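Local structure of archaeal actin homolog (Thermoplasma acidophilum, 2FSJ) at residues A[23-35]-A[91-104]. The protein polymerizes into bundles of helical filaments in a reaction that requires nucleoside triphosphate and works best with ATP. Residues are numbered along the deposited sequence; the frame is centred on the assembly and turned at random.
Sequences VVGLDVGYGDTKV and GDGRLASKEAFPLI
Asp92 and Gly93 hold the end of strand 22-28 and the turn after it, with one hydrogen bond each. Tyr30 N donates to Asp92 OD1 over 2.8 Å. The bond is almost straight, at 178°, and meets the oxygen nearly along its C-O axis. With chi1 at -63°, the Asp92 carboxylate lies beside its own backbone N, and OD1 also touches Gly29 CA at 3.5 Å. The other oxygen, OD2, is bound by Gln171, which helps fix the rotation of the group. With an alanine at Asp92, Tyr30 N would probably lose its acceptor and the Gln171 amide its partner, and the turn would be tied less firmly to residues 91-93. Gly93 N donates to Val28 O at 3.1 Å. A water gives Val28 O a second donor. The same water donates to Gly91 O and accepts from Arg94 N, so it stitches the two backbones together.

The apolar part centres on Val28. Its CG2 meets Leu95 CD2 at 3.7 Å and also packs on Ile104 CG1. Its CG1, anti to the backbone N, reaches Leu103 CD1 at 4.0 Å. The Leu26 and Ile104 side chains cross at about a right angle, with CD2 of Leu26 4.1 Å from CG1 of Ile104. Leu103 also lies against Thr33 OG1, whose hydroxyl is hydrogen-bonded to Ser47.

Residues 30-34, in the turn and second strand of this beta hairpin, belong to the ATP site. Its position is consistent with the first phosphate-binding loop of actin-like ATPases. The contact joins the hairpin to the loop at 91-95 and to Leu103 and Ile104 of helix 101-111. Strand 120-128 pairs with 22-28 on one side, strand 42-52 flanks 32-36, and helix 333-343 packs against Asp27.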
ATOM      1  N   VAL A  23       0.130  20.683  -0.418  1.00 24.89           N
ATOM      2  CA  VAL A  23       0.239  19.465   0.403  1.00 24.07           C
ATOM      3  C   VAL A  23      -0.338  18.237  -0.339  1.00 22.77           C
ATOM      4  O   VAL A  23      -1.455  18.266  -0.847  1.00 22.72           O
ATOM      5  CB  VAL A  23      -0.468  19.605   1.730  1.00 23.27           C
ATOM      6  CG1 VAL A  23      -0.240  18.331   2.626  1.00 26.61           C
ATOM      7  CG2 VAL A  23      -0.014  20.890   2.481  1.00 25.47           C
ATOM      8  N   VAL A  24       0.423  17.150  -0.358  1.00 21.17           N
ATOM      9  CA  VAL A  24      -0.054  15.910  -0.977  1.00 20.24           C
ATOM     10  C   VAL A  24       0.153  14.746  -0.027  1.00 18.59           C
ATOM     11  O   VAL A  24       1.140  14.731   0.714  1.00 18.62           O
ATOM     12  CB  VAL A  24       0.617  15.637  -2.330  1.00 20.11           C
ATOM     13  CG1 VAL A  24       0.236  16.739  -3.373  1.00 23.59           C
ATOM     14  CG2 VAL A  24       2.090  15.548  -2.238  1.00 23.65           C
ATOM     15  N   GLY A  25      -0.757  13.778  -0.064  1.00 16.10           N
ATOM     16  CA  GLY A  25      -0.561  12.523   0.635  1.00 14.70           C
ATOM     17  C   GLY A  25      -0.028  11.507  -0.358  1.00 13.27           C
ATOM     18  O   GLY A  25      -0.458  11.422  -1.510  1.00 12.68           O
ATOM     19  N   LEU A  26       0.954  10.726   0.073  1.00 11.80           N
ATOM     20  CA  LEU A  26       1.580   9.758  -0.805  1.00 10.72           C
ATOM     21  C   LEU A  26       1.778   8.462  -0.026  1.00 10.68           C
ATOM     22  O   LEU A  26       2.181   8.503   1.137  1.00 11.47           O
ATOM     23  CB  LEU A  26       2.904  10.283  -1.295  1.00 10.94           C
ATOM     24  CG  LEU A  26       3.864   9.364  -2.069  1.00 13.33           C
ATOM     25  CD1 LEU A  26       3.302   8.900  -3.406  1.00 12.76           C
ATOM     26  CD2 LEU A  26       5.233  10.030  -2.223  1.00 16.06           C
ATOM     27  N   ASP A  27       1.439   7.338  -0.641  1.00 10.80           N
ATOM     28  CA  ASP A  27       1.647   6.026  -0.015  1.00 11.08           C
ATOM     29  C   ASP A  27       2.177   5.088  -1.070  1.00 10.16           C
ATOM     30  O   ASP A  27       1.461   4.688  -1.964  1.00  9.43           O
ATOM     31  CB  ASP A  27       0.325   5.560   0.621  1.00 11.79           C
ATOM     32  CG  ASP A  27       0.407   4.200   1.291  1.00 13.20           C
ATOM     33  OD1 ASP A  27       1.499   3.613   1.356  1.00 15.43           O
ATOM     34  OD2 ASP A  27      -0.597   3.644   1.798  1.00 16.35           O
ATOM     35  N   VAL A  28       3.461   4.785  -1.017  1.00 10.79           N
ATOM     36  CA  VAL A  28       4.088   3.902  -2.017  1.00 11.02           C
ATOM     37  C   VAL A  28       4.092   2.479  -1.425  1.00 12.12           C
ATOM     38  O   VAL A  28       5.043   2.053  -0.724  1.00 11.45           O
ATOM     39  CB  VAL A  28       5.509   4.335  -2.420  1.00 10.48           C
ATOM     40  CG1 VAL A  28       6.087   3.437  -3.530  1.00 10.54           C
ATOM     41  CG2 VAL A  28       5.511   5.766  -2.859  1.00 11.84           C
ATOM     42  N   GLY A  29       3.024   1.761  -1.757  1.00 11.85           N
ATOM     43  CA  GLY A  29       2.874   0.392  -1.326  1.00 11.81           C
ATOM     44  C   GLY A  29       3.689  -0.557  -2.190  1.00 11.92           C
ATOM     45  O   GLY A  29       4.042  -0.255  -3.350  1.00 12.29           O
ATOM     46  N   TYR A  30       3.943  -1.738  -1.645  1.00 12.68           N
ATOM     47  CA  TYR A  30       4.539  -2.858  -2.421  1.00 13.51           C
ATOM     48  C   TYR A  30       3.686  -3.109  -3.665  1.00 14.02           C
ATOM     49  O   TYR A  30       4.198  -3.308  -4.794  1.00 13.87           O
ATOM     50  CB  TYR A  30       4.645  -4.169  -1.567  1.00 14.35           C
ATOM     51  CG  TYR A  30       4.988  -5.335  -2.464  1.00 16.88           C
ATOM     52  CD1 TYR A  30       6.297  -5.522  -2.920  1.00 22.85           C
ATOM     53  CD2 TYR A  30       3.986  -6.135  -3.003  1.00 18.63           C
ATOM     54  CE1 TYR A  30       6.609  -6.531  -3.843  1.00 25.93           C
ATOM     55  CE2 TYR A  30       4.293  -7.164  -3.944  1.00 22.91           C
ATOM     56  CZ  TYR A  30       5.610  -7.357  -4.346  1.00 26.25           C
ATOM     57  OH  TYR A  30       5.940  -8.346  -5.273  1.00 27.65           O
ATOM     58  N   GLY A  31       2.362  -3.068  -3.477  1.00 13.83           N
ATOM     59  CA  GLY A  31       1.420  -3.379  -4.531  1.00 13.76           C
ATOM     60  C   GLY A  31       1.009  -2.210  -5.414  1.00 12.53           C
ATOM     61  O   GLY A  31       1.041  -2.307  -6.655  1.00  9.79           O
ATOM     62  N   ASP A  32       0.548  -1.130  -4.777  1.00 12.67           N
ATOM     63  CA  ASP A  32      -0.012   0.029  -5.467  1.00 12.41           C
ATOM     64  C   ASP A  32       0.504   1.281  -4.810  1.00 11.88           C
ATOM     65  O   ASP A  32       0.773   1.248  -3.604  1.00 11.20           O
ATOM     66  CB  ASP A  32      -1.541   0.090  -5.396  1.00 13.72           C
ATOM     67  CG  ASP A  32      -2.201  -1.035  -6.191  1.00 18.49           C
ATOM     68  OD1 ASP A  32      -2.126  -1.027  -7.444  1.00 17.14           O
ATOM     69  OD2 ASP A  32      -2.745  -2.003  -5.613  1.00 25.87           O
ATOM     70  N   THR A  33       0.622   2.367  -5.604  1.00 10.34           N
ATOM     71  CA  THR A  33       1.006   3.693  -5.127  1.00 10.45           C
ATOM     72  C   THR A  33      -0.279   4.518  -5.149  1.00 11.08           C
ATOM     73  O   THR A  33      -0.990   4.538  -6.152  1.00 12.14           O
ATOM     74  CB  THR A  33       2.122   4.257  -6.078  1.00 10.39           C
ATOM     75  OG1 THR A  33       3.319   3.467  -5.891  1.00 10.49           O
ATOM     76  CG2 THR A  33       2.494   5.696  -5.796  1.00  9.35           C
ATOM     77  N   LYS A  34      -0.562   5.184  -4.040  1.00 10.26           N
ATOM     78  CA  LYS A  34      -1.727   6.020  -3.852  1.00 12.18           C
ATOM     79  C   LYS A  34      -1.284   7.430  -3.611  1.00 12.10           C
ATOM     80  O   LYS A  34      -0.328   7.655  -2.865  1.00 11.15           O
ATOM     81  CB  LYS A  34      -2.457   5.562  -2.578  1.00 12.22           C
ATOM     82  CG  LYS A  34      -3.280   4.282  -2.712  1.00 14.01           C
ATOM     83  CD  LYS A  34      -2.519   2.997  -2.732  1.00 13.13           C
ATOM     84  CE  LYS A  34      -1.767   2.752  -1.465  1.00 11.18           C
ATOM     85  NZ  LYS A  34      -1.105   1.395  -1.425  1.00 12.83           N
ATOM     86  N   VAL A  35      -2.044   8.365  -4.156  1.00 12.28           N
ATOM     87  CA  VAL A  35      -1.839   9.796  -4.007  1.00 14.00           C
ATOM     88  C   VAL A  35      -3.171  10.479  -3.653  1.00 14.33           C
ATOM     89  O   VAL A  35      -4.234  10.192  -4.270  1.00 13.30           O
ATOM     90  CB  VAL A  35      -1.254  10.421  -5.365  1.00 16.09           C
ATOM     91  CG1 VAL A  35      -0.669  11.797  -5.142  1.00 18.57           C
ATOM     92  CG2 VAL A  35      -0.293   9.486  -6.023  1.00 17.90           C
ATOM     93  N   GLY A  91       9.304  -3.431  -0.407  1.00 15.67           N
ATOM     94  CA  GLY A  91       8.236  -3.544   0.588  1.00 14.72           C
ATOM     95  C   GLY A  91       7.448  -2.234   0.607  1.00 14.84           C
ATOM     96  O   GLY A  91       7.719  -1.321  -0.188  1.00 13.39           O
ATOM     97  N   ASP A  92       6.524  -2.114   1.546  1.00 13.67           N
ATOM     98  CA  ASP A  92       5.781  -0.846   1.769  1.00 13.78           C
ATOM     99  C   ASP A  92       6.672   0.279   2.362  1.00 13.44           C
ATOM    100  O   ASP A  92       7.595   0.046   3.173  1.00 12.60           O
ATOM    101  CB  ASP A  92       4.627  -1.060   2.773  1.00 13.58           C
ATOM    102  CG  ASP A  92       3.557  -2.027   2.291  1.00 15.55           C
ATOM    103  OD1 ASP A  92       3.282  -2.120   1.089  1.00 15.86           O
ATOM    104  OD2 ASP A  92       2.880  -2.698   3.103  1.00 15.91           O
ATOM    105  N   GLY A  93       6.348   1.512   1.992  1.00 12.02           N
ATOM    106  CA  GLY A  93       6.996   2.682   2.576  1.00 13.23           C
ATOM    107  C   GLY A  93       8.511   2.768   2.463  1.00 12.39           C
ATOM    108  O   GLY A  93       9.165   3.322   3.374  1.00 12.64           O
ATOM    109  N   ARG A  94       9.078   2.269   1.355  1.00 12.21           N
ATOM    110  CA  ARG A  94      10.522   2.336   1.124  1.00 12.25           C
ATOM    111  C   ARG A  94      10.862   3.530   0.256  1.00 13.42           C
ATOM    112  O   ARG A  94      11.340   3.382  -0.878  1.00 10.45           O
ATOM    113  CB  ARG A  94      11.055   1.066   0.468  1.00 11.76           C
ATOM    114  CG  ARG A  94      10.752  -0.205   1.287  1.00 17.45           C
ATOM    115  CD  ARG A  94      11.494  -0.268   2.610  1.00 21.92           C
ATOM    116  NE  ARG A  94      12.943  -0.183   2.397  1.00 29.70           N
ATOM    117  CZ  ARG A  94      13.768  -1.218   2.171  1.00 33.42           C
ATOM    118  NH1 ARG A  94      13.315  -2.487   2.141  1.00 30.26           N
ATOM    119  NH2 ARG A  94      15.069  -0.981   1.991  1.00 35.65           N
ATOM    120  N   LEU A  95      10.603   4.711   0.798  1.00 14.49           N
ATOM    121  CA  LEU A  95      10.640   5.931   0.010  1.00 14.92           C
ATOM    122  C   LEU A  95      12.054   6.358  -0.401  1.00 16.09           C
ATOM    123  O   LEU A  95      12.202   7.085  -1.382  1.00 16.47           O
ATOM    124  CB  LEU A  95       9.984   7.071   0.769  1.00 15.27           C
ATOM    125  CG  LEU A  95       8.504   7.037   1.159  1.00 17.68           C
ATOM    126  CD1 LEU A  95       8.125   8.386   1.848  1.00 17.06           C
ATOM    127  CD2 LEU A  95       7.614   6.816   0.000  1.00 19.27           C
ATOM    128  N   ALA A  96      13.085   5.890   0.311  1.00 16.38           N
ATOM    129  CA  ALA A  96      14.476   6.200  -0.053  1.00 17.07           C
ATOM    130  C   ALA A  96      15.085   5.248  -1.060  1.00 16.80           C
ATOM    131  O   ALA A  96      16.209   5.451  -1.477  1.00 17.48           O
ATOM    132  CB  ALA A  96      15.332   6.225   1.212  1.00 17.73           C
ATOM    133  N   SER A  97      14.369   4.187  -1.424  1.00 16.08           N
ATOM    134  CA  SER A  97      14.891   3.143  -2.265  1.00 15.13           C
ATOM    135  C   SER A  97      14.933   3.552  -3.727  1.00 15.67           C
ATOM    136  O   SER A  97      14.175   4.436  -4.191  1.00 13.43           O
ATOM    137  CB  SER A  97      14.070   1.833  -2.092  1.00 16.21           C
ATOM    138  OG  SER A  97      12.733   1.979  -2.537  1.00 14.42           O
ATOM    139  N   LYS A  98      15.852   2.935  -4.454  1.00 16.31           N
ATOM    140  CA  LYS A  98      15.932   3.129  -5.899  1.00 17.37           C
ATOM    141  C   LYS A  98      14.641   2.721  -6.604  1.00 16.92           C
ATOM    142  O   LYS A  98      14.203   3.368  -7.567  1.00 15.55           O
ATOM    143  CB  LYS A  98      17.119   2.348  -6.490  1.00 18.58           C
ATOM    144  N   GLU A  99      14.011   1.676  -6.102  1.00 16.74           N
ATOM    145  CA  GLU A  99      12.798   1.152  -6.707  1.00 17.27           C
ATOM    146  C   GLU A  99      11.602   2.092  -6.578  1.00 15.96           C
ATOM    147  O   GLU A  99      10.769   2.150  -7.465  1.00 17.74           O
ATOM    148  CB  GLU A  99      12.464  -0.199  -6.110  1.00 18.51           C
ATOM    149  CG  GLU A  99      13.460  -1.293  -6.412  1.00 21.50           C
ATOM    150  CD  GLU A  99      14.584  -1.424  -5.380  1.00 28.32           C
ATOM    151  OE1 GLU A  99      14.754  -0.561  -4.485  1.00 30.03           O
ATOM    152  OE2 GLU A  99      15.333  -2.419  -5.482  1.00 36.21           O
ATOM    153  N   ALA A 100      11.553   2.860  -5.505  1.00 14.43           N
ATOM    154  CA  ALA A 100      10.500   3.823  -5.240  1.00 13.29           C
ATOM    155  C   ALA A 100      10.603   5.118  -6.041  1.00 12.30           C
ATOM    156  O   ALA A 100       9.565   5.714  -6.362  1.00 10.14           O
ATOM    157  CB  ALA A 100      10.459   4.169  -3.706  1.00 14.00           C
ATOM    158  N   PHE A 101      11.809   5.564  -6.368  1.00 11.99           N
ATOM    159  CA  PHE A 101      11.956   6.891  -6.943  1.00 12.69           C
ATOM    160  C   PHE A 101      11.137   7.126  -8.225  1.00 12.46           C
ATOM    161  O   PHE A 101      10.435   8.123  -8.298  1.00 11.91           O
ATOM    162  CB  PHE A 101      13.439   7.332  -7.119  1.00 13.43           C
ATOM    163  CG  PHE A 101      13.568   8.789  -7.433  1.00 14.14           C
ATOM    164  CD1 PHE A 101      12.923   9.722  -6.666  1.00 18.17           C
ATOM    165  CD2 PHE A 101      14.246   9.224  -8.574  1.00 18.45           C
ATOM    166  CE1 PHE A 101      12.965  11.054  -6.983  1.00 23.20           C
ATOM    167  CE2 PHE A 101      14.313  10.590  -8.898  1.00 18.08           C
ATOM    168  CZ  PHE A 101      13.672  11.490  -8.118  1.00 21.31           C
ATOM    169  N   PRO A 102      11.201   6.252  -9.232  1.00 12.58           N
ATOM    170  CA  PRO A 102      10.350   6.479 -10.420  1.00 12.59           C
ATOM    171  C   PRO A 102       8.853   6.536 -10.084  1.00 11.92           C
ATOM    172  O   PRO A 102       8.092   7.222 -10.755  1.00 12.05           O
ATOM    173  CB  PRO A 102      10.702   5.325 -11.337  1.00 13.12           C
ATOM    174  CG  PRO A 102      12.103   4.974 -10.958  1.00 13.58           C
ATOM    175  CD  PRO A 102      12.091   5.066  -9.396  1.00 13.80           C
ATOM    176  N   LEU A 103       8.421   5.799  -9.045  1.00 12.21           N
ATOM    177  CA  LEU A 103       7.013   5.784  -8.652  1.00 10.23           C
ATOM    178  C   LEU A 103       6.597   7.095  -7.991  1.00 10.91           C
ATOM    179  O   LEU A 103       5.463   7.575  -8.171  1.00  9.38           O
ATOM    180  CB  LEU A 103       6.728   4.596  -7.704  1.00 10.77           C
ATOM    181  CG  LEU A 103       7.009   3.207  -8.320  1.00 11.38           C
ATOM    182  CD1 LEU A 103       6.824   2.136  -7.269  1.00 11.29           C
ATOM    183  CD2 LEU A 103       6.151   2.922  -9.552  1.00 12.87           C
ATOM    184  N   ILE A 104       7.513   7.675  -7.209  1.00  9.25           N
ATOM    185  CA  ILE A 104       7.308   9.000  -6.626  1.00 10.17           C
ATOM    186  C   ILE A 104       7.209  10.053  -7.729  1.00 10.47           C
ATOM    187  O   ILE A 104       6.273  10.894  -7.751  1.00  9.22           O
ATOM    188  CB  ILE A 104       8.445   9.323  -5.631  1.00 10.62           C
ATOM    189  CG1 ILE A 104       8.340   8.422  -4.400  1.00 10.52           C
ATOM    190  CG2 ILE A 104       8.327  10.760  -5.182  1.00 11.00           C
ATOM    191  CD1 ILE A 104       9.634   8.197  -3.630  1.00 13.45           C
TER
HETATM  192  O   HOH W   1       7.848   1.290  -1.037  1.00 10.13           O